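Local coordinates for AT-rich interactive domain-containing protein 4 (Arabidopsis thaliana, PDB 6LQF) that binds DNA through its ARID domain and the H3K4me3 histone mark through its PHD finger, as a component of an ISWI chromatin-remodelling complex, at the zinc ion site and a contact of chain A with DNA. Numbering follows the deposited sequence.

Site 1: the zinc ion site. Residues 134, 136-139, 141, 156, 159. With ZN (zinc ion), chain B.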
ATOM      1  N   CYS A 134      13.587   5.053  10.823  1.00 22.74           N
ATOM      2  CA  CYS A 134      14.698   5.221   9.878  1.00 20.96           C
ATOM      3  C   CYS A 134      15.900   4.374  10.274  1.00 24.44           C
ATOM      4  O   CYS A 134      16.336   4.417  11.417  1.00 24.21           O
ATOM      5  CB  CYS A 134      15.095   6.726   9.837  1.00 24.47           C
ATOM      6  SG  CYS A 134      16.518   7.073   8.794  1.00 21.75           S
ATOM      7  N   ILE A 136      18.846   4.744   9.492  1.00 21.59           N
ATOM      8  CA  ILE A 136      20.027   5.600   9.818  1.00 24.77           C
ATOM      9  C   ILE A 136      19.905   6.287  11.155  1.00 25.40           C
ATOM     10  O   ILE A 136      20.740   6.069  12.037  1.00 29.81           O
ATOM     11  CB  ILE A 136      20.254   6.659   8.717  1.00 23.16           C
ATOM     12  CG1 ILE A 136      20.557   5.931   7.403  1.00 27.08           C
ATOM     13  CG2 ILE A 136      21.438   7.570   9.089  1.00 24.76           C
ATOM     14  CD1 ILE A 136      20.421   6.795   6.139  1.00 27.82           C
ATOM     15  N   CYS A 137      18.886   7.124  11.332  1.00 23.80           N
ATOM     16  CA  CYS A 137      18.767   7.935  12.567  1.00 23.19           C
ATOM     17  C   CYS A 137      17.907   7.352  13.681  1.00 25.97           C
ATOM     18  O   CYS A 137      17.854   7.907  14.766  1.00 28.05           O
ATOM     19  CB  CYS A 137      18.222   9.315  12.250  1.00 26.28           C
ATOM     20  SG  CYS A 137      16.429   9.343  11.866  1.00 26.54           S
ATOM     21  N   ARG A 138      17.166   6.294  13.369  1.00 23.25           N
ATOM     22  CA  ARG A 138      16.393   5.496  14.331  1.00 27.69           C
ATOM     23  C   ARG A 138      15.170   6.246  14.864  1.00 28.87           C
ATOM     24  O   ARG A 138      14.626   5.880  15.911  1.00 33.74           O
ATOM     25  CB  ARG A 138      17.278   5.012  15.498  1.00 32.10           C
ATOM     26  CG  ARG A 138      18.680   4.538  15.137  1.00 38.51           C
ATOM     27  CD  ARG A 138      18.724   3.369  14.150  1.00 52.39           C
ATOM     28  NE  ARG A 138      17.772   2.313  14.479  1.00 63.09           N
ATOM     29  CZ  ARG A 138      17.752   1.108  13.909  1.00 69.52           C
ATOM     30  NH1 ARG A 138      18.653   0.782  12.983  1.00 69.53           N
ATOM     31  NH2 ARG A 138      16.830   0.220  14.269  1.00 69.60           N
ATOM     32  N   SER A 139      14.720   7.270  14.145  1.00 27.59           N
ATOM     33  CA  SER A 139      13.502   7.987  14.527  1.00 30.50           C
ATOM     34  C   SER A 139      12.440   7.875  13.433  1.00 30.00           C
ATOM     35  O   SER A 139      12.733   7.397  12.323  1.00 27.06           O
ATOM     36  CB  SER A 139      13.818   9.458  14.783  1.00 35.73           C
ATOM     37  OG  SER A 139      13.642  10.222  13.596  1.00 38.37           O
ATOM     38  N   THR A 141      10.610  10.611  12.319  1.00 30.52           N
ATOM     39  CA  THR A 141      10.363  11.996  11.916  1.00 32.78           C
ATOM     40  C   THR A 141       9.684  12.121  10.560  1.00 32.63           C
ATOM     41  O   THR A 141       9.961  11.342   9.639  1.00 26.37           O
ATOM     42  CB  THR A 141      11.700  12.799  11.872  1.00 43.93           C
ATOM     43  OG1 THR A 141      12.480  12.477  13.029  1.00 48.96           O
ATOM     44  CG2 THR A 141      11.452  14.303  11.839  1.00 49.50           C
ATOM     45  N   HIS A 156      15.047   7.797   5.918  1.00 19.67           N
ATOM     46  CA  HIS A 156      14.815   9.128   5.401  1.00 20.10           C
ATOM     47  C   HIS A 156      15.779   9.450   4.286  1.00 23.15           C
ATOM     48  O   HIS A 156      17.007   9.298   4.455  1.00 21.91           O
ATOM     49  CB  HIS A 156      15.088  10.213   6.461  1.00 19.01           C
ATOM     50  CG  HIS A 156      14.153  10.189   7.616  1.00 22.08           C
ATOM     51  ND1 HIS A 156      14.550   9.837   8.888  1.00 21.94           N
ATOM     52  CD2 HIS A 156      12.803  10.402   7.694  1.00 22.27           C
ATOM     53  CE1 HIS A 156      13.528   9.958   9.725  1.00 29.54           C
ATOM     54  NE2 HIS A 156      12.446  10.250   9.013  1.00 26.91           N
ATOM     55  N   CYS A 159      18.594  11.555   5.469  1.00 26.71           N
ATOM     56  CA  CYS A 159      19.630  10.997   6.363  1.00 23.78           C
ATOM     57  C   CYS A 159      20.750  10.308   5.572  1.00 29.14           C
ATOM     58  O   CYS A 159      21.726   9.831   6.147  1.00 30.70           O
ATOM     59  CB  CYS A 159      19.030  10.013   7.384  1.00 26.80           C
ATOM     60  SG  CYS A 159      18.115  10.793   8.771  1.00 24.10           S
TER
HETATM   61 ZN    ZN B 803      16.498   9.346   9.470  1.00 22.45          ZN

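Site 2: a contact of chain A with DNA. Residues 103-106. With nucleotides of chain C; nucleotides of chain D.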
ATOM      1  N   ARG A 103      -4.789   4.100 -20.108  1.00 28.39           N
ATOM      2  CA  ARG A 103      -5.119   5.525 -20.034  1.00 32.84           C
ATOM      3  C   ARG A 103      -5.908   5.833 -18.750  1.00 28.96           C
ATOM      4  O   ARG A 103      -6.931   6.536 -18.781  1.00 29.24           O
ATOM      5  CB  ARG A 103      -5.927   5.958 -21.260  1.00 38.14           C
ATOM      6  CG  ARG A 103      -5.132   6.006 -22.569  1.00 50.22           C
ATOM      7  CD  ARG A 103      -3.844   6.814 -22.411  1.00 61.31           C
ATOM      8  NE  ARG A 103      -4.081   8.230 -22.119  1.00 70.67           N
ATOM      9  CZ  ARG A 103      -3.189   9.048 -21.553  1.00 67.15           C
ATOM     10  NH1 ARG A 103      -1.990   8.597 -21.200  1.00 64.77           N
ATOM     11  NH2 ARG A 103      -3.500  10.321 -21.329  1.00 62.48           N
ATOM     12  N   MET A 104      -5.453   5.268 -17.639  1.00 28.08           N
ATOM     13  CA  MET A 104      -6.117   5.404 -16.345  1.00 26.36           C
ATOM     14  C   MET A 104      -5.633   6.668 -15.660  1.00 22.26           C
ATOM     15  O   MET A 104      -4.938   6.631 -14.640  1.00 21.82           O
ATOM     16  CB  MET A 104      -5.824   4.183 -15.481  1.00 26.28           C
ATOM     17  CG  MET A 104      -6.419   2.883 -16.089  1.00 23.83           C
ATOM     18  SD  MET A 104      -8.224   2.821 -16.086  1.00 32.07           S
ATOM     19  CE  MET A 104      -8.592   3.124 -14.385  1.00 42.14           C
ATOM     20  N   THR A 105      -5.951   7.797 -16.273  1.00 21.36           N
ATOM     21  CA  THR A 105      -5.435   9.073 -15.863  1.00 22.49           C
ATOM     22  C   THR A 105      -5.965   9.555 -14.533  1.00 19.09           C
ATOM     23  O   THR A 105      -5.339  10.402 -13.865  1.00 19.98           O
ATOM     24  CB  THR A 105      -5.763  10.118 -16.891  1.00 28.44           C
ATOM     25  OG1 THR A 105      -7.137   9.989 -17.176  1.00 24.48           O
ATOM     26  CG2 THR A 105      -4.956   9.868 -18.178  1.00 29.78           C
ATOM     27  N   GLY A 106      -7.098   9.039 -14.115  1.00 19.83           N
ATOM     28  CA  GLY A 106      -7.634   9.451 -12.820  1.00 18.90           C
ATOM     29  C   GLY A 106      -7.517   8.344 -11.791  1.00 18.74           C
ATOM     30  O   GLY A 106      -8.262   8.297 -10.805  1.00 19.43           O
TER
ATOM     31  P    DA C   4     -12.695   0.922 -16.056  1.00 25.22           P
ATOM     32  OP1  DA C   4     -12.543  -0.396 -16.549  1.00 26.85           O
ATOM     33  OP2  DA C   4     -11.894   1.385 -14.958  1.00 22.95           O
ATOM     34  O5'  DA C   4     -12.402   1.941 -17.225  1.00 28.31           O
ATOM     35  C5'  DA C   4     -13.033   1.775 -18.485  1.00 37.09           C
ATOM     36  C4'  DA C   4     -12.664   2.896 -19.429  1.00 45.61           C
ATOM     37  O4'  DA C   4     -13.321   4.114 -19.046  1.00 43.21           O
ATOM     38  C3'  DA C   4     -11.185   3.233 -19.536  1.00 44.50           C
ATOM     39  O3'  DA C   4     -11.004   3.551 -20.907  1.00 46.83           O
ATOM     40  C2'  DA C   4     -11.044   4.472 -18.679  1.00 36.45           C
ATOM     41  C1'  DA C   4     -12.373   5.149 -18.872  1.00 38.32           C
ATOM     42  N9   DA C   4     -12.844   5.958 -17.769  1.00 34.83           N
ATOM     43  C8   DA C   4     -12.753   5.700 -16.429  1.00 36.56           C
ATOM     44  N7   DA C   4     -13.377   6.567 -15.681  1.00 33.93           N
ATOM     45  C5   DA C   4     -13.921   7.457 -16.590  1.00 26.38           C
ATOM     46  C6   DA C   4     -14.678   8.616 -16.431  1.00 24.92           C
ATOM     47  N6   DA C   4     -15.055   9.094 -15.249  1.00 26.70           N
ATOM     48  N1   DA C   4     -15.064   9.270 -17.544  1.00 29.62           N
ATOM     49  C2   DA C   4     -14.677   8.796 -18.729  1.00 28.05           C
ATOM     50  N3   DA C   4     -13.969   7.718 -19.008  1.00 30.21           N
ATOM     51  C4   DA C   4     -13.619   7.080 -17.882  1.00 32.06           C
ATOM     52  P    DG C   5      -9.591   3.657 -21.539  1.00 50.41           P
ATOM     53  OP1  DG C   5      -9.670   2.968 -22.850  1.00 62.72           O
ATOM     54  OP2  DG C   5      -8.528   3.328 -20.562  1.00 48.29           O
ATOM     55  O5'  DG C   5      -9.452   5.230 -21.794  1.00 46.31           O
ATOM     56  C5'  DG C   5     -10.349   5.847 -22.668  1.00 42.86           C
ATOM     57  C4'  DG C   5     -10.325   7.344 -22.473  1.00 43.07           C
ATOM     58  O4'  DG C   5     -10.870   7.674 -21.184  1.00 35.56           O
ATOM     59  C3'  DG C   5      -8.952   8.022 -22.548  1.00 37.42           C
ATOM     60  O3'  DG C   5      -9.062   9.092 -23.499  1.00 41.36           O
ATOM     61  C2'  DG C   5      -8.731   8.559 -21.120  1.00 32.62           C
ATOM     62  C1'  DG C   5     -10.174   8.801 -20.707  1.00 35.04           C
ATOM     63  N9   DG C   5     -10.408   8.883 -19.281  1.00 31.12           N
ATOM     64  C8   DG C   5      -9.938   8.057 -18.302  1.00 30.84           C
ATOM     65  N7   DG C   5     -10.335   8.405 -17.110  1.00 26.75           N
ATOM     66  C5   DG C   5     -11.142   9.516 -17.334  1.00 24.90           C
ATOM     67  C6   DG C   5     -11.832  10.353 -16.427  1.00 22.02           C
ATOM     68  O6   DG C   5     -11.911  10.219 -15.193  1.00 24.80           O
ATOM     69  N1   DG C   5     -12.474  11.386 -17.067  1.00 22.36           N
ATOM     70  C2   DG C   5     -12.428  11.597 -18.427  1.00 24.84           C
ATOM     71  N2   DG C   5     -13.091  12.622 -18.897  1.00 25.59           N
ATOM     72  N3   DG C   5     -11.788  10.821 -19.267  1.00 23.94           N
ATOM     73  C4   DG C   5     -11.159   9.833 -18.655  1.00 27.68           C
ATOM     74  P    DA C   6      -7.810   9.989 -23.961  1.00 39.97           P
ATOM     75  OP1  DA C   6      -7.757   9.920 -25.436  1.00 52.48           O
ATOM     76  OP2  DA C   6      -6.594   9.718 -23.170  1.00 38.94           O
ATOM     77  O5'  DA C   6      -8.317  11.473 -23.655  1.00 44.16           O
ATOM     78  C5'  DA C   6      -9.626  11.860 -24.065  1.00 36.57           C
ATOM     79  C4'  DA C   6      -9.957  13.276 -23.569  1.00 33.68           C
ATOM     80  O4'  DA C   6     -10.290  13.229 -22.155  1.00 30.83           O
ATOM     81  C3'  DA C   6      -8.849  14.310 -23.703  1.00 36.62           C
ATOM     82  O3'  DA C   6      -9.425  15.589 -24.003  1.00 40.66           O
ATOM     83  C2'  DA C   6      -8.201  14.305 -22.309  1.00 33.99           C
ATOM     84  C1'  DA C   6      -9.402  14.071 -21.412  1.00 32.90           C
ATOM     85  N9   DA C   6      -9.100  13.357 -20.174  1.00 28.41           N
ATOM     86  C8   DA C   6      -8.357  12.198 -20.042  1.00 27.69           C
ATOM     87  N7   DA C   6      -8.300  11.743 -18.815  1.00 23.58           N
ATOM     88  C5   DA C   6      -9.048  12.672 -18.084  1.00 20.91           C
ATOM     89  C6   DA C   6      -9.383  12.742 -16.719  1.00 18.72           C
ATOM     90  N6   DA C   6      -8.978  11.853 -15.793  1.00 19.85           N
ATOM     91  N1   DA C   6     -10.168  13.794 -16.348  1.00 21.11           N
ATOM     92  C2   DA C   6     -10.567  14.671 -17.258  1.00 21.83           C
ATOM     93  N3   DA C   6     -10.336  14.690 -18.574  1.00 24.83           N
ATOM     94  C4   DA C   6      -9.582  13.638 -18.923  1.00 23.02           C
ATOM     95  P    DT C   7      -8.547  16.798 -24.400  1.00 45.06           P
ATOM     96  OP1  DT C   7      -9.345  17.636 -25.259  1.00 51.37           O
ATOM     97  OP2  DT C   7      -7.239  16.362 -24.775  1.00 40.19           O
ATOM     98  O5'  DT C   7      -8.431  17.628 -23.068  1.00 38.85           O
ATOM     99  C5'  DT C   7      -9.613  17.964 -22.391  1.00 36.95           C
ATOM    100  C4'  DT C   7      -9.286  18.585 -21.058  1.00 36.51           C
ATOM    101  O4'  DT C   7      -9.031  17.550 -20.089  1.00 29.53           O
ATOM    102  C3'  DT C   7      -8.062  19.507 -21.037  1.00 37.70           C
ATOM    103  O3'  DT C   7      -8.428  20.592 -20.198  1.00 46.32           O
ATOM    104  C2'  DT C   7      -7.035  18.691 -20.281  1.00 30.26           C
ATOM    105  C1'  DT C   7      -7.937  17.956 -19.318  1.00 29.27           C
ATOM    106  N1   DT C   7      -7.374  16.773 -18.675  1.00 24.84           N
ATOM    107  C2   DT C   7      -7.694  16.565 -17.363  1.00 23.12           C
ATOM    108  O2   DT C   7      -8.410  17.309 -16.735  1.00 23.54           O
ATOM    109  N3   DT C   7      -7.124  15.450 -16.805  1.00 21.88           N
ATOM    110  C4   DT C   7      -6.290  14.547 -17.423  1.00 20.95           C
ATOM    111  O4   DT C   7      -5.862  13.591 -16.799  1.00 21.03           O
ATOM    112  C5   DT C   7      -6.002  14.826 -18.807  1.00 25.32           C
ATOM    113  C7   DT C   7      -5.098  13.907 -19.561  1.00 31.86           C
ATOM    114  C6   DT C   7      -6.547  15.916 -19.355  1.00 25.30           C
TER
ATOM    115  P    DA D   6      -6.719  13.633  -5.253  1.00 27.47           P
ATOM    116  OP1  DA D   6      -7.023  14.082  -3.949  1.00 39.05           O
ATOM    117  OP2  DA D   6      -7.201  12.363  -5.665  1.00 29.42           O
ATOM    118  O5'  DA D   6      -7.200  14.674  -6.334  1.00 26.04           O
ATOM    119  C5'  DA D   6      -6.918  16.059  -6.223  1.00 27.68           C
ATOM    120  C4'  DA D   6      -7.901  16.875  -7.031  1.00 28.87           C
ATOM    121  O4'  DA D   6      -7.628  16.767  -8.440  1.00 24.94           O
ATOM    122  C3'  DA D   6      -9.366  16.496  -6.858  1.00 26.11           C
ATOM    123  O3'  DA D   6     -10.098  17.720  -6.886  1.00 28.15           O
ATOM    124  C2'  DA D   6      -9.617  15.603  -8.054  1.00 21.96           C
ATOM    125  C1'  DA D   6      -8.724  16.181  -9.125  1.00 22.10           C
ATOM    126  N9   DA D   6      -8.178  15.220 -10.080  1.00 18.92           N
ATOM    127  C8   DA D   6      -7.580  14.028  -9.772  1.00 20.28           C
ATOM    128  N7   DA D   6      -7.084  13.402 -10.804  1.00 18.62           N
ATOM    129  C5   DA D   6      -7.416  14.212 -11.875  1.00 16.58           C
ATOM    130  C6   DA D   6      -7.188  14.097 -13.250  1.00 18.12           C
ATOM    131  N6   DA D   6      -6.558  13.075 -13.813  1.00 18.28           N
ATOM    132  N1   DA D   6      -7.628  15.093 -14.043  1.00 19.18           N
ATOM    133  C2   DA D   6      -8.254  16.123 -13.480  1.00 19.32           C
ATOM    134  N3   DA D   6      -8.531  16.344 -12.208  1.00 21.73           N
ATOM    135  C4   DA D   6      -8.085  15.339 -11.443  1.00 18.39           C
ATOM    136  P    DT D   7     -11.683  17.767  -6.749  1.00 29.19           P
ATOM    137  OP1  DT D   7     -12.017  19.029  -6.157  1.00 37.83           O
ATOM    138  OP2  DT D   7     -12.177  16.567  -6.175  1.00 30.52           O
ATOM    139  O5'  DT D   7     -12.143  17.807  -8.254  1.00 29.08           O
ATOM    140  C5'  DT D   7     -11.731  18.896  -9.046  1.00 28.81           C
ATOM    141  C4'  DT D   7     -12.312  18.774 -10.428  1.00 26.68           C
ATOM    142  O4'  DT D   7     -11.600  17.758 -11.145  1.00 25.45           O
ATOM    143  C3'  DT D   7     -13.794  18.393 -10.488  1.00 26.53           C
ATOM    144  O3'  DT D   7     -14.364  19.432 -11.265  1.00 29.18           O
ATOM    145  C2'  DT D   7     -13.793  17.057 -11.205  1.00 21.95           C
ATOM    146  C1'  DT D   7     -12.496  17.086 -11.981  1.00 23.01           C
ATOM    147  N1   DT D   7     -11.921  15.772 -12.255  1.00 23.09           N
ATOM    148  C2   DT D   7     -11.530  15.492 -13.532  1.00 22.09           C
ATOM    149  O2   DT D   7     -11.677  16.263 -14.447  1.00 25.12           O
ATOM    150  N3   DT D   7     -10.950  14.266 -13.697  1.00 19.39           N
ATOM    151  C4   DT D   7     -10.727  13.316 -12.729  1.00 19.50           C
ATOM    152  O4   DT D   7     -10.195  12.266 -13.026  1.00 21.10           O
ATOM    153  C5   DT D   7     -11.142  13.685 -11.401  1.00 20.37           C
ATOM    154  C7   DT D   7     -10.951  12.716 -10.282  1.00 22.86           C
ATOM    155  C6   DT D   7     -11.701  14.885 -11.232  1.00 20.39           C
TER
HETATM  156  O   HOH W   1      -8.973   7.182 -14.975  1.00 32.02           O

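Site 1: the zinc ion site
The imidazole ring of His156 is met at its edge, in plane, by the sulfur of Cys137 and the backbone N of Thr141. His156 ND1 binds the zinc ion at 2.1 Å. The other ring nitrogen, His156 NE2, donates to the carbonyl O of Thr141 at 2.8 Å. That carbonyl is close to the ring plane, but the donor sits above the carbonyl plane, 28° out of it. The ring is thus held at both nitrogens, which fixes its rotation. SG of Cys134, Cys137 and Cys159 also bind the zinc, in near-tetrahedral geometry. Their approaches differ. SG of Cys134 is anti to its backbone N (chi1 176°), whereas SG of Cys137 takes the crowded position between backbone N and carbonyl carbon (chi1 74°). Backbone amides support the sulfurs. Cys134 SG accepts from His156 N at 3.3 Å and from Cys137 N at 3.5 Å. Cys137 SG accepts from Ser139 N at 3.5 Å. These N-H groups would be expected to temper the negative charge on the sulfurs. In the second shell, Ser139 OG and Thr141 OG1 share a hydrogen bond of 2.6 Å, tying together the loop that supplies the carbonyl for His156. Cys134 and Cys137 form the CxxC knuckle of a PHD finger. The zinc ties this knuckle to the segment of His156 and Cys159, a structural role that holds the histone-reading finger in shape.

Site 2: a contact of chain A with DNA
Residues 103-106 form a loop of the ARID domain that enters the major groove, directly ahead of helix 107-118. Base readout centres on Thr105. Its hydroxyl OG1 lies in the crowded position between backbone N and carbonyl carbon (chi1 49°), which turns it to the Hoogsteen edge of DA6 of chain C. Thr105 OG1 donates to N7 of DA6 of chain C at 2.7 Å. Thr105 OG1 also accepts from the amino group N6 of DA6 of chain C at 3.0 Å, with 158° at the hydrogen. One hydroxyl therefore matches the acceptor and donor of this adenine edge together. An alanine here would remove OG1 and would probably lose both hydrogen bonds to this adenine, weakening its recognition. The carbonyl O of Thr105 faces the next base pair, where N6 of DA6 of chain D makes a weak hydrogen bond to it. Both adenines keep their Watson-Crick pairing to thymine, so the loop reads an intact AT step. Gly106 adds an indirect contact: its backbone N and N7 of DG5 of chain C each bond to the same water, both at 2.8 Å.

The backbone contacts fall to Arg103 and Met104. NE of Arg103 donates to the phosphate oxygen OP2 of DA6 of chain C at 3.1 Å, a nearly straight hydrogen bond in the guanidinium plane that is also a salt bridge. The Arg103 chain is bent at chi2 and chi3 and is poorly ordered. Methyl CG2 of Thr105 lies 3.5 Å above one guanidinium face, offset toward its rim. Thr105 OG1 thus makes the hydrogen bonds to the base, while CG2 packs toward the arginine. The Met104 tip rests near the phosphate of DA4 of chain C, with CE 3.8 Å from OP2. The site joins phosphate grip to adenine readout, letting the ARID domain engage AT base pairs in DNA.

Site 1 and site 2 lie about 35 Å apart, measured between the centres of their C-alpha atoms. They share no residue. Site 1 belongs to the PHD finger, with ligands from a loop, from strand 154-156 and from the short helical turn 157-159. Site 2 is a loop of the ARID domain. Helices 107-118 and 120-124 follow site 2 in the chain and lead toward the finger. The DNA contact and the zinc are too far apart for direct interaction. One chain thus carries both modules, which suits the dual recognition of DNA and H3K4me3 on chromatin.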